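Local structure of 2-C-methyl-D-erythritol 4-phosphate cytidylyltransferase (Thermus thermophilus HB8, 2PX7) at residues A[136-141]-A[194-199]. The protein probably catalyses the transfer of a cytidylyl group from CTP to 2-C-methyl-D-erythritol 4-phosphate, a step of isoprenoid biosynthesis, with release of diphosphate. Residues are numbered along the deposited sequence; the frame is centred on the assembly and turned at random.
Sequences AAVPVL and DDAQLV
Val138 and Ala196 mark where strand 136-141 and the first turn of helix 195-201 come together, with CA atoms 7.3 Å apart, the nearest such pair. The contact is purely apolar and small, burying 115 Å² over both sides. Val138 CG2 meets Ala196 CB, methyl to methyl, at 3.6 Å; with CG1 anti to the backbone N (chi1 171°), CG2 lies beside that N and is the branch that touches. Two residues back on the strand and three on along the helix, Ala136 CB reaches Val199 CG1 at a looser 4.2 Å. The alternation of the strand thus pairs with one helical turn, while Ala137 points to the other face. OD1 of Asp194, the N-cap, accepts from Gln197 N at 3.0 Å. Gln197 NE2 reaches the same oxygen at 2.7 Å from the opposite face, well above the carboxylate plane. Two donors from one residue therefore grip this oxygen. Asp194 OD2 is hydrogen-bonded to Gln171 NE2 and to Tyr155 OH of the second subunit, joining the cap to the dimer interface. This is helix-on-sheet packing in the Rossmann-like alpha/beta fold of nucleotidyltransferases, away from the predicted catalytic residues: strand 136-142 lies between strands 165-174 and 207-210, helices 195-201 and 175-188 (against Val199) pack on one face, and helix 121-134 covers Ala137 and Pro139 on the other.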
loop_
_atom_site.group_PDB
_atom_site.type_symbol
_atom_site.label_atom_id
_atom_site.label_comp_id
_atom_site.label_asym_id
_atom_site.label_seq_id
_atom_site.Cartn_x
_atom_site.Cartn_y
_atom_site.Cartn_z
ATOM N N ALA A 136 11.408 -21.867 0.656
ATOM C CA ALA A 136 10.495 -20.962 -0.057
ATOM C C ALA A 136 10.013 -19.931 0.942
ATOM O O ALA A 136 9.378 -20.304 1.909
ATOM C CB ALA A 136 9.291 -21.732 -0.647
ATOM N N ALA A 137 10.311 -18.651 0.703
ATOM C CA ALA A 137 9.930 -17.577 1.627
ATOM C C ALA A 137 9.617 -16.273 0.900
ATOM O O ALA A 137 10.360 -15.834 0.008
ATOM C CB ALA A 137 11.021 -17.348 2.666
ATOM N N VAL A 138 8.520 -15.653 1.313
ATOM C CA VAL A 138 7.983 -14.460 0.677
ATOM C C VAL A 138 7.713 -13.336 1.713
ATOM O O VAL A 138 7.090 -13.600 2.755
ATOM C CB VAL A 138 6.658 -14.851 -0.047
ATOM C CG1 VAL A 138 5.930 -13.653 -0.550
ATOM C CG2 VAL A 138 6.962 -15.822 -1.196
ATOM N N PRO A 139 8.149 -12.084 1.415
ATOM C CA PRO A 139 7.742 -10.951 2.258
ATOM C C PRO A 139 6.323 -10.470 1.971
ATOM O O PRO A 139 5.925 -10.332 0.807
ATOM C CB PRO A 139 8.777 -9.870 1.940
ATOM C CG PRO A 139 9.172 -10.154 0.494
ATOM C CD PRO A 139 9.029 -11.657 0.303
ATOM N N VAL A 140 5.564 -10.230 3.046
ATOM C CA VAL A 140 4.186 -9.774 2.959
ATOM C C VAL A 140 3.944 -8.570 3.883
ATOM O O VAL A 140 4.663 -8.383 4.855
ATOM C CB VAL A 140 3.139 -10.904 3.266
ATOM C CG1 VAL A 140 3.278 -12.098 2.290
ATOM C CG2 VAL A 140 3.200 -11.349 4.740
ATOM N N LEU A 141 2.960 -7.738 3.537
ATOM C CA LEU A 141 2.517 -6.648 4.406
ATOM C C LEU A 141 1.036 -6.778 4.678
ATOM O O LEU A 141 0.286 -7.275 3.823
ATOM C CB LEU A 141 2.765 -5.274 3.761
ATOM C CG LEU A 141 4.161 -4.652 3.684
ATOM C CD1 LEU A 141 4.021 -3.305 3.030
ATOM C CD2 LEU A 141 4.815 -4.490 5.037
ATOM N N ASP A 194 3.565 -14.432 -9.618
ATOM C CA ASP A 194 4.841 -14.562 -8.929
ATOM C C ASP A 194 5.327 -15.999 -8.893
ATOM O O ASP A 194 4.623 -16.915 -9.333
ATOM C CB ASP A 194 4.827 -13.888 -7.530
ATOM C CG ASP A 194 3.956 -14.612 -6.513
ATOM O OD1 ASP A 194 3.464 -15.704 -6.821
ATOM O OD2 ASP A 194 3.755 -14.080 -5.381
ATOM N N ASP A 195 6.544 -16.175 -8.390
ATOM C CA ASP A 195 7.156 -17.483 -8.295
ATOM C C ASP A 195 6.573 -18.297 -7.153
ATOM O O ASP A 195 6.474 -19.505 -7.258
ATOM C CB ASP A 195 8.677 -17.344 -8.141
ATOM C CG ASP A 195 9.345 -16.907 -9.438
ATOM O OD1 ASP A 195 9.353 -17.697 -10.426
ATOM O OD2 ASP A 195 9.836 -15.759 -9.470
ATOM N N ALA A 196 6.172 -17.640 -6.057
ATOM C CA ALA A 196 5.550 -18.372 -4.938
ATOM C C ALA A 196 4.351 -19.193 -5.396
ATOM O O ALA A 196 4.146 -20.300 -4.932
ATOM C CB ALA A 196 5.129 -17.407 -3.846
ATOM N N GLN A 197 3.546 -18.652 -6.303
ATOM C CA GLN A 197 2.378 -19.403 -6.796
ATOM C C GLN A 197 2.718 -20.655 -7.578
ATOM O O GLN A 197 1.956 -21.620 -7.554
ATOM C CB GLN A 197 1.480 -18.501 -7.623
ATOM C CG GLN A 197 0.697 -17.512 -6.762
ATOM C CD GLN A 197 0.162 -16.392 -7.597
ATOM O OE1 GLN A 197 -0.934 -16.489 -8.165
ATOM N NE2 GLN A 197 0.963 -15.342 -7.747
ATOM N N LEU A 198 3.855 -20.643 -8.280
ATOM C CA LEU A 198 4.327 -21.831 -9.028
ATOM C C LEU A 198 4.796 -22.919 -8.065
ATOM O O LEU A 198 4.582 -24.100 -8.296
ATOM C CB LEU A 198 5.488 -21.449 -9.948
ATOM C CG LEU A 198 5.263 -20.344 -10.993
ATOM C CD1 LEU A 198 6.464 -20.277 -11.915
ATOM C CD2 LEU A 198 3.964 -20.536 -11.785
ATOM N N VAL A 199 5.458 -22.503 -6.989
ATOM C CA VAL A 199 5.957 -23.428 -5.984
ATOM C C VAL A 199 4.777 -24.074 -5.213
ATOM O O VAL A 199 4.777 -25.273 -4.943
ATOM C CB VAL A 199 6.981 -22.708 -5.016
ATOM C CG1 VAL A 199 7.354 -23.606 -3.822
ATOM C CG2 VAL A 199 8.247 -22.301 -5.776
#